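Local coordinates for protein diaminopimelate decarboxylase (PDB 1TWI) that catalyses the pyridoxal phosphate-dependent decarboxylation of meso-diaminopimelate to L-lysine, the last step of lysine biosynthesis, and works as a homodimer, at residues Thr315-Ile320 / Glu349-Gly355; Asn341-Lys345 / Asp371-Asp377. One frame throughout, in Å; residues are numbered along the deposited sequence.

Both contacts belong to the beta domain that accompanies the pyridoxal phosphate-binding barrel, and their centres lie about 12 Å apart. Contact 1 is mostly buried and joins two neighbouring strands in parallel, so main-chain bonds and apolar side chains dominate, with a salt bridge only at one end. Contact 2 is partly buried and has no strand pairing; it ties the loop after strand 339-341 to the loop leading into strand 378-382, through an amide, carboxylates and one lysine ammonium. The two adjoin each other: Val318 CG1 packs on Val373 CG1 at 3.7 Å, and Glu349 also reaches the 371-377 loop.

Contact 1: residues Thr315-Ile320 / Glu349-Gly355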
ATOM      1  N   THR A 315      22.745 -15.143   2.770  1.00 28.24           N
ATOM      2  CA  THR A 315      21.631 -15.764   2.088  1.00 26.91           C
ATOM      3  C   THR A 315      21.709 -15.726   0.589  1.00 23.31           C
ATOM      4  O   THR A 315      22.410 -14.895  -0.004  1.00 22.16           O
ATOM      5  CB  THR A 315      20.227 -15.194   2.586  1.00 29.60           C
ATOM      6  OG1 THR A 315      19.537 -14.532   1.525  1.00 30.85           O
ATOM      7  CG2 THR A 315      20.396 -14.244   3.733  1.00 29.07           C
ATOM      8  N   LYS A 316      21.070 -16.710  -0.030  1.00 21.24           N
ATOM      9  CA  LYS A 316      21.048 -16.723  -1.481  1.00 19.75           C
ATOM     10  C   LYS A 316      19.697 -16.103  -1.867  1.00 18.76           C
ATOM     11  O   LYS A 316      18.620 -16.601  -1.519  1.00 16.44           O
ATOM     12  CB  LYS A 316      21.183 -18.138  -2.046  1.00 20.77           C
ATOM     13  CG  LYS A 316      21.272 -18.158  -3.566  1.00 21.82           C
ATOM     14  CD  LYS A 316      21.746 -19.554  -4.016  1.00 26.17           C
ATOM     15  CE  LYS A 316      21.550 -19.727  -5.510  1.00 26.49           C
ATOM     16  NZ  LYS A 316      22.289 -20.885  -6.113  1.00 25.52           N
ATOM     17  N   TRP A 317      19.792 -14.961  -2.535  1.00 17.75           N
ATOM     18  CA  TRP A 317      18.612 -14.216  -2.953  1.00 17.24           C
ATOM     19  C   TRP A 317      18.267 -14.513  -4.392  1.00 15.59           C
ATOM     20  O   TRP A 317      19.148 -14.619  -5.243  1.00 15.97           O
ATOM     21  CB  TRP A 317      18.858 -12.723  -2.863  1.00 16.05           C
ATOM     22  CG  TRP A 317      18.973 -12.175  -1.496  1.00 16.33           C
ATOM     23  CD1 TRP A 317      20.131 -11.923  -0.772  1.00 17.80           C
ATOM     24  CD2 TRP A 317      17.888 -11.809  -0.652  1.00 14.03           C
ATOM     25  NE1 TRP A 317      19.789 -11.436   0.476  1.00 15.29           N
ATOM     26  CE2 TRP A 317      18.423 -11.363   0.561  1.00 15.30           C
ATOM     27  CE3 TRP A 317      16.503 -11.814  -0.814  1.00 14.75           C
ATOM     28  CZ2 TRP A 317      17.613 -10.932   1.608  1.00 15.93           C
ATOM     29  CZ3 TRP A 317      15.712 -11.390   0.212  1.00 13.83           C
ATOM     30  CH2 TRP A 317      16.258 -10.957   1.402  1.00 15.13           C
ATOM     31  N   VAL A 318      16.973 -14.606  -4.640  1.00 14.19           N
ATOM     32  CA  VAL A 318      16.404 -14.854  -5.955  1.00 14.01           C
ATOM     33  C   VAL A 318      15.550 -13.581  -6.198  1.00 13.16           C
ATOM     34  O   VAL A 318      14.671 -13.268  -5.392  1.00 11.93           O
ATOM     35  CB  VAL A 318      15.549 -16.170  -5.860  1.00 14.65           C
ATOM     36  CG1 VAL A 318      14.600 -16.271  -7.012  1.00 21.30           C
ATOM     37  CG2 VAL A 318      16.517 -17.385  -5.862  1.00 17.25           C
ATOM     38  N   MET A 319      15.841 -12.828  -7.271  1.00 13.23           N
ATOM     39  CA  MET A 319      15.122 -11.578  -7.529  1.00 13.87           C
ATOM     40  C   MET A 319      14.119 -11.765  -8.647  1.00 14.02           C
ATOM     41  O   MET A 319      14.490 -12.147  -9.749  1.00 13.74           O
ATOM     42  CB  MET A 319      16.097 -10.463  -7.950  1.00 13.05           C
ATOM     43  CG  MET A 319      17.421 -10.390  -7.127  1.00 13.16           C
ATOM     44  SD  MET A 319      17.102 -10.092  -5.389  1.00 15.18           S
ATOM     45  CE  MET A 319      18.785  -9.469  -4.834  1.00 18.24           C
ATOM     46  N   ILE A 320      12.850 -11.471  -8.369  1.00 15.72           N
ATOM     47  CA  ILE A 320      11.832 -11.631  -9.385  1.00 13.54           C
ATOM     48  C   ILE A 320      11.166 -10.325  -9.822  1.00 14.06           C
ATOM     49  O   ILE A 320      11.297  -9.290  -9.138  1.00 14.00           O
ATOM     50  CB  ILE A 320      10.727 -12.650  -8.919  1.00 13.73           C
ATOM     51  CG1 ILE A 320      10.050 -12.152  -7.628  1.00 12.22           C
ATOM     52  CG2 ILE A 320      11.376 -14.087  -8.682  1.00 12.10           C
ATOM     53  CD1 ILE A 320       8.885 -13.054  -7.242  1.00 11.18           C
ATOM     54  N   GLU A 349      17.031 -26.165  -3.006  1.00 18.65           N
ATOM     55  CA  GLU A 349      17.954 -25.300  -2.306  1.00 18.76           C
ATOM     56  C   GLU A 349      17.107 -24.317  -1.515  1.00 18.56           C
ATOM     57  O   GLU A 349      15.915 -24.108  -1.824  1.00 19.11           O
ATOM     58  CB  GLU A 349      18.876 -24.540  -3.293  1.00 19.37           C
ATOM     59  CG  GLU A 349      18.102 -23.774  -4.334  1.00 22.18           C
ATOM     60  CD  GLU A 349      18.945 -22.807  -5.185  1.00 25.15           C
ATOM     61  OE1 GLU A 349      18.349 -22.250  -6.164  1.00 22.94           O
ATOM     62  OE2 GLU A 349      20.155 -22.592  -4.878  1.00 24.38           O
ATOM     63  N   VAL A 350      17.717 -23.711  -0.510  1.00 16.84           N
ATOM     64  CA  VAL A 350      17.014 -22.762   0.344  1.00 18.44           C
ATOM     65  C   VAL A 350      17.411 -21.373  -0.108  1.00 18.43           C
ATOM     66  O   VAL A 350      18.604 -21.082  -0.221  1.00 17.67           O
ATOM     67  CB  VAL A 350      17.416 -22.943   1.839  1.00 18.78           C
ATOM     68  CG1 VAL A 350      16.794 -21.859   2.692  1.00 16.89           C
ATOM     69  CG2 VAL A 350      16.962 -24.327   2.319  1.00 21.16           C
ATOM     70  N   VAL A 351      16.416 -20.530  -0.385  1.00 16.20           N
ATOM     71  CA  VAL A 351      16.661 -19.166  -0.852  1.00 15.01           C
ATOM     72  C   VAL A 351      15.621 -18.198  -0.283  1.00 15.61           C
ATOM     73  O   VAL A 351      14.596 -18.630   0.239  1.00 16.31           O
ATOM     74  CB  VAL A 351      16.548 -19.033  -2.420  1.00 16.30           C
ATOM     75  CG1 VAL A 351      17.574 -19.895  -3.143  1.00 14.54           C
ATOM     76  CG2 VAL A 351      15.131 -19.416  -2.871  1.00 15.98           C
ATOM     77  N   SER A 352      15.896 -16.896  -0.396  1.00 14.42           N
ATOM     78  CA  SER A 352      14.954 -15.851   0.022  1.00 15.01           C
ATOM     79  C   SER A 352      14.530 -15.190  -1.312  1.00 14.95           C
ATOM     80  O   SER A 352      15.321 -15.079  -2.241  1.00 14.88           O
ATOM     81  CB  SER A 352      15.633 -14.866   0.966  1.00 15.91           C
ATOM     82  OG  SER A 352      15.905 -15.496   2.225  1.00 15.00           O
ATOM     83  N   ILE A 353      13.268 -14.801  -1.426  1.00 15.50           N
ATOM     84  CA  ILE A 353      12.756 -14.294  -2.703  1.00 16.12           C
ATOM     85  C   ILE A 353      12.366 -12.831  -2.553  1.00 15.50           C
ATOM     86  O   ILE A 353      11.571 -12.505  -1.684  1.00 16.50           O
ATOM     87  CB  ILE A 353      11.444 -15.052  -3.150  1.00 15.65           C
ATOM     88  CG1 ILE A 353      11.696 -16.569  -3.411  1.00 15.84           C
ATOM     89  CG2 ILE A 353      10.964 -14.503  -4.475  1.00 12.97           C
ATOM     90  CD1 ILE A 353      11.574 -17.432  -2.218  1.00 17.53           C
ATOM     91  N   ALA A 354      12.889 -11.975  -3.409  1.00 16.07           N
ATOM     92  CA  ALA A 354      12.575 -10.533  -3.327  1.00 15.73           C
ATOM     93  C   ALA A 354      12.146  -9.911  -4.648  1.00 15.45           C
ATOM     94  O   ALA A 354      12.526 -10.391  -5.722  1.00 13.71           O
ATOM     95  CB  ALA A 354      13.830  -9.771  -2.840  1.00 16.21           C
ATOM     96  N   GLY A 355      11.404  -8.798  -4.546  1.00 14.05           N
ATOM     97  CA  GLY A 355      11.016  -8.057  -5.730  1.00 16.11           C
ATOM     98  C   GLY A 355      12.124  -7.019  -5.937  1.00 16.59           C
ATOM     99  O   GLY A 355      13.122  -7.023  -5.212  1.00 16.19           O
TER
HETATM  100  O   HOH W   1      20.140 -21.217  -7.778  1.00 23.59           O
HETATM  101  O   HOH W   2      19.580 -18.923   1.492  1.00 27.82           O
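Strands 316-320 and 349-354 run parallel in register, Val318 facing Ile353 with CA atoms 4.9 Å apart, and four main-chain bonds alternate between them: Ser352 N to Lys316 O, Val318 N to Ser352 O, Ala354 N to Val318 O and Ile320 N to Ala354 O. Their N-H...O angles of 156° or more mark a regular ladder, although the axes of the two short segments diverge by 42°. On one sheet face, Ser352 CB sits over the Trp317 ring, 3.8 Å from the six-membered centroid and 23° off its normal, a CH-pi contact. Ala354 CB meets the same ring obliquely, 3.9 Å from Trp317 CE3. On the face of Val318 and Ile353 the middle is aliphatic: Val318 CG2 lies against Val351 CB at 3.8 Å. At its end, the extended Lys316 chain carries NZ to the syn lone pair of Glu349 OE2 at 3.0 Å; a water bridges Lys316 NZ to Glu349 OE1, which also accepts from Val373 N. Ladder and apolar packing thus run between two polar ends, this salt bridge and the Gly355 carbonyl, which Lys179 and Asn113 of the second subunit hydrogen-bond, placing that end at the dimer interface.

Contact 2: residues Asn341-Lys345 / Asp371-Asp377; sequences NCKVK and DKVEVGD
A polar loop-to-loop contact links Asn341-Lys345, which follows strand 339-341, with Asp371-Asp377, which connects strands 363-371 and 378-382 of the beta domain. Its hub is Asp377 OD2, which accepts from three donors. Lys345 NZ comes in on the syn lone pair at 2.7 Å, whereas Asn341 ND2 at 3.0 Å and Glu374 N both meet the oxygen well out of the carboxylate plane. The Glu374 bond lies within the type II turn Glu374-Asp377, itself closed by Asp377 N to Glu374 O.

Both ends of the Asn341 amide are engaged: ND2 donates twice, its second hydrogen going to Asp371 O at 3.1 Å with both acceptors within 7° of the amide plane, and OD1 accepts from Lys343 N in an Asx turn. Lys345 CG lies against Asp371 CB at 3.7 Å; beyond it, bends at chi2 (-65°) and chi4 (62°) turn NZ back to Asp377 OD2 and to Glu374 OE1 at 2.7 Å. NZ also approaches Lys372 O, so closely that the exact length is doubtful. Farther back, Lys345 N gives a nearly straight bond to the anti side of Asp371 OD2 at 2.6 Å. Water also bridges Asn341 N and Asp371 N.

With two carboxylates around one ammonium, the positive charge of Lys345 is probably stabilised, and the same network holds the Glu374-Asp377 turn against the neighbouring loop.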
ATOM      1  N   ASN A 341       8.733 -23.068  -7.435  1.00 13.25           N
ATOM      2  CA  ASN A 341       9.283 -22.858  -8.755  1.00 13.67           C
ATOM      3  C   ASN A 341       8.215 -23.549  -9.604  1.00 13.59           C
ATOM      4  O   ASN A 341       7.721 -24.616  -9.237  1.00 11.15           O
ATOM      5  CB  ASN A 341      10.594 -23.625  -8.918  1.00 13.89           C
ATOM      6  CG  ASN A 341      11.361 -23.208 -10.165  1.00 11.67           C
ATOM      7  OD1 ASN A 341      10.760 -22.926 -11.225  1.00 14.17           O
ATOM      8  ND2 ASN A 341      12.689 -23.180 -10.053  1.00 10.99           N
ATOM      9  N   CYS A 342       7.826 -22.955 -10.719  1.00 13.01           N
ATOM     10  CA  CYS A 342       6.854 -23.620 -11.594  1.00 13.81           C
ATOM     11  C   CYS A 342       7.441 -24.830 -12.304  1.00 14.66           C
ATOM     12  O   CYS A 342       6.701 -25.577 -12.918  1.00 15.20           O
ATOM     13  CB  CYS A 342       6.341 -22.656 -12.674  1.00 14.52           C
ATOM     14  SG  CYS A 342       5.148 -21.451 -11.944  1.00 16.56           S
ATOM     15  N   LYS A 343       8.763 -25.010 -12.232  1.00 14.88           N
ATOM     16  CA  LYS A 343       9.420 -26.144 -12.897  1.00 15.00           C
ATOM     17  C   LYS A 343      10.051 -27.049 -11.857  1.00 14.63           C
ATOM     18  O   LYS A 343      10.825 -26.577 -11.034  1.00 15.33           O
ATOM     19  CB  LYS A 343      10.544 -25.664 -13.829  1.00 15.62           C
ATOM     20  CG  LYS A 343      11.258 -26.797 -14.647  1.00 20.45           C
ATOM     21  CD  LYS A 343      10.337 -27.489 -15.705  1.00 21.64           C
ATOM     22  CE  LYS A 343      10.992 -28.794 -16.299  1.00 25.73           C
ATOM     23  NZ  LYS A 343      10.953 -29.907 -15.269  1.00 25.61           N
ATOM     24  N   VAL A 344       9.739 -28.342 -11.921  1.00 14.08           N
ATOM     25  CA  VAL A 344      10.327 -29.312 -11.003  1.00 16.17           C
ATOM     26  C   VAL A 344      11.764 -29.525 -11.468  1.00 15.83           C
ATOM     27  O   VAL A 344      12.038 -29.606 -12.696  1.00 13.56           O
ATOM     28  CB  VAL A 344       9.584 -30.652 -11.095  1.00 18.41           C
ATOM     29  CG1 VAL A 344      10.438 -31.780 -10.482  1.00 19.84           C
ATOM     30  CG2 VAL A 344       8.250 -30.507 -10.391  1.00 17.15           C
ATOM     31  N   LYS A 345      12.689 -29.570 -10.509  1.00 17.16           N
ATOM     32  CA  LYS A 345      14.107 -29.757 -10.825  1.00 17.05           C
ATOM     33  C   LYS A 345      14.624 -31.004 -10.048  1.00 18.64           C
ATOM     34  O   LYS A 345      13.938 -31.532  -9.172  1.00 18.26           O
ATOM     35  CB  LYS A 345      14.895 -28.531 -10.352  1.00 18.79           C
ATOM     36  CG  LYS A 345      14.450 -27.156 -10.941  1.00 17.94           C
ATOM     37  CD  LYS A 345      14.679 -27.096 -12.470  1.00 18.50           C
ATOM     38  CE  LYS A 345      14.525 -25.611 -13.012  1.00 14.59           C
ATOM     39  NZ  LYS A 345      15.535 -24.624 -12.440  1.00 13.32           N
ATOM     40  N   ASP A 371      12.595 -25.874  -5.613  1.00 16.06           N
ATOM     41  CA  ASP A 371      13.363 -26.569  -6.655  1.00 17.52           C
ATOM     42  C   ASP A 371      14.319 -25.507  -7.202  1.00 18.05           C
ATOM     43  O   ASP A 371      13.933 -24.338  -7.402  1.00 15.99           O
ATOM     44  CB  ASP A 371      12.468 -27.099  -7.778  1.00 18.91           C
ATOM     45  CG  ASP A 371      11.703 -28.371  -7.360  1.00 25.14           C
ATOM     46  OD1 ASP A 371      10.979 -28.274  -6.354  1.00 30.17           O
ATOM     47  OD2 ASP A 371      11.825 -29.452  -8.020  1.00 25.78           O
ATOM     48  N   LYS A 372      15.553 -25.953  -7.452  1.00 17.36           N
ATOM     49  CA  LYS A 372      16.682 -25.141  -7.900  1.00 18.90           C
ATOM     50  C   LYS A 372      16.259 -24.007  -8.840  1.00 17.23           C
ATOM     51  O   LYS A 372      15.761 -24.255  -9.929  1.00 14.37           O
ATOM     52  CB  LYS A 372      17.701 -26.041  -8.597  1.00 19.66           C
ATOM     53  CG  LYS A 372      18.999 -25.349  -8.975  1.00 25.89           C
ATOM     54  CD  LYS A 372      19.923 -25.240  -7.808  1.00 28.90           C
ATOM     55  CE  LYS A 372      21.337 -24.804  -8.219  1.00 31.05           C
ATOM     56  NZ  LYS A 372      21.336 -23.444  -8.876  1.00 32.79           N
ATOM     57  N   VAL A 373      16.512 -22.778  -8.406  1.00 17.57           N
ATOM     58  CA  VAL A 373      16.126 -21.604  -9.191  1.00 17.72           C
ATOM     59  C   VAL A 373      17.182 -21.137 -10.203  1.00 18.07           C
ATOM     60  O   VAL A 373      18.358 -21.017  -9.870  1.00 18.84           O
ATOM     61  CB  VAL A 373      15.727 -20.426  -8.240  1.00 18.36           C
ATOM     62  CG1 VAL A 373      15.294 -19.208  -9.077  1.00 17.92           C
ATOM     63  CG2 VAL A 373      14.578 -20.851  -7.310  1.00 13.79           C
ATOM     64  N   GLU A 374      16.760 -20.958 -11.458  1.00 17.59           N
ATOM     65  CA  GLU A 374      17.632 -20.443 -12.515  1.00 19.18           C
ATOM     66  C   GLU A 374      17.010 -19.157 -13.078  1.00 18.56           C
ATOM     67  O   GLU A 374      15.809 -18.968 -13.001  1.00 16.89           O
ATOM     68  CB  GLU A 374      17.798 -21.505 -13.609  1.00 22.04           C
ATOM     69  CG  GLU A 374      18.394 -22.805 -12.978  1.00 28.24           C
ATOM     70  CD  GLU A 374      18.336 -24.019 -13.883  1.00 32.72           C
ATOM     71  OE1 GLU A 374      18.023 -25.175 -13.403  1.00 34.83           O
ATOM     72  OE2 GLU A 374      18.636 -23.813 -15.081  1.00 36.09           O
ATOM     73  N   VAL A 375      17.836 -18.262 -13.597  1.00 19.10           N
ATOM     74  CA  VAL A 375      17.308 -17.025 -14.206  1.00 17.30           C
ATOM     75  C   VAL A 375      16.392 -17.489 -15.291  1.00 16.38           C
ATOM     76  O   VAL A 375      16.740 -18.418 -16.054  1.00 16.25           O
ATOM     77  CB  VAL A 375      18.466 -16.176 -14.822  1.00 20.37           C
ATOM     78  CG1 VAL A 375      17.905 -15.064 -15.777  1.00 20.83           C
ATOM     79  CG2 VAL A 375      19.289 -15.561 -13.689  1.00 18.77           C
ATOM     80  N   GLY A 376      15.207 -16.881 -15.385  1.00 14.58           N
ATOM     81  CA  GLY A 376      14.279 -17.275 -16.437  1.00 13.58           C
ATOM     82  C   GLY A 376      13.185 -18.190 -15.909  1.00 13.49           C
ATOM     83  O   GLY A 376      12.145 -18.396 -16.550  1.00 11.51           O
ATOM     84  N   ASP A 377      13.411 -18.780 -14.733  1.00 13.16           N
ATOM     85  CA  ASP A 377      12.363 -19.624 -14.169  1.00 13.48           C
ATOM     86  C   ASP A 377      11.247 -18.668 -13.733  1.00 12.67           C
ATOM     87  O   ASP A 377      11.468 -17.469 -13.569  1.00 11.31           O
ATOM     88  CB  ASP A 377      12.881 -20.359 -12.914  1.00 14.80           C
ATOM     89  CG  ASP A 377      13.707 -21.600 -13.258  1.00 15.98           C
ATOM     90  OD1 ASP A 377      13.676 -22.004 -14.450  1.00 18.11           O
ATOM     91  OD2 ASP A 377      14.344 -22.172 -12.327  1.00 16.90           O
TER
HETATM   92  O   HOH W   3       9.668 -25.245  -5.732  1.00 15.62           O
HETATM   93  O   HOH W   4       8.494 -26.983  -7.701  1.00 27.99           O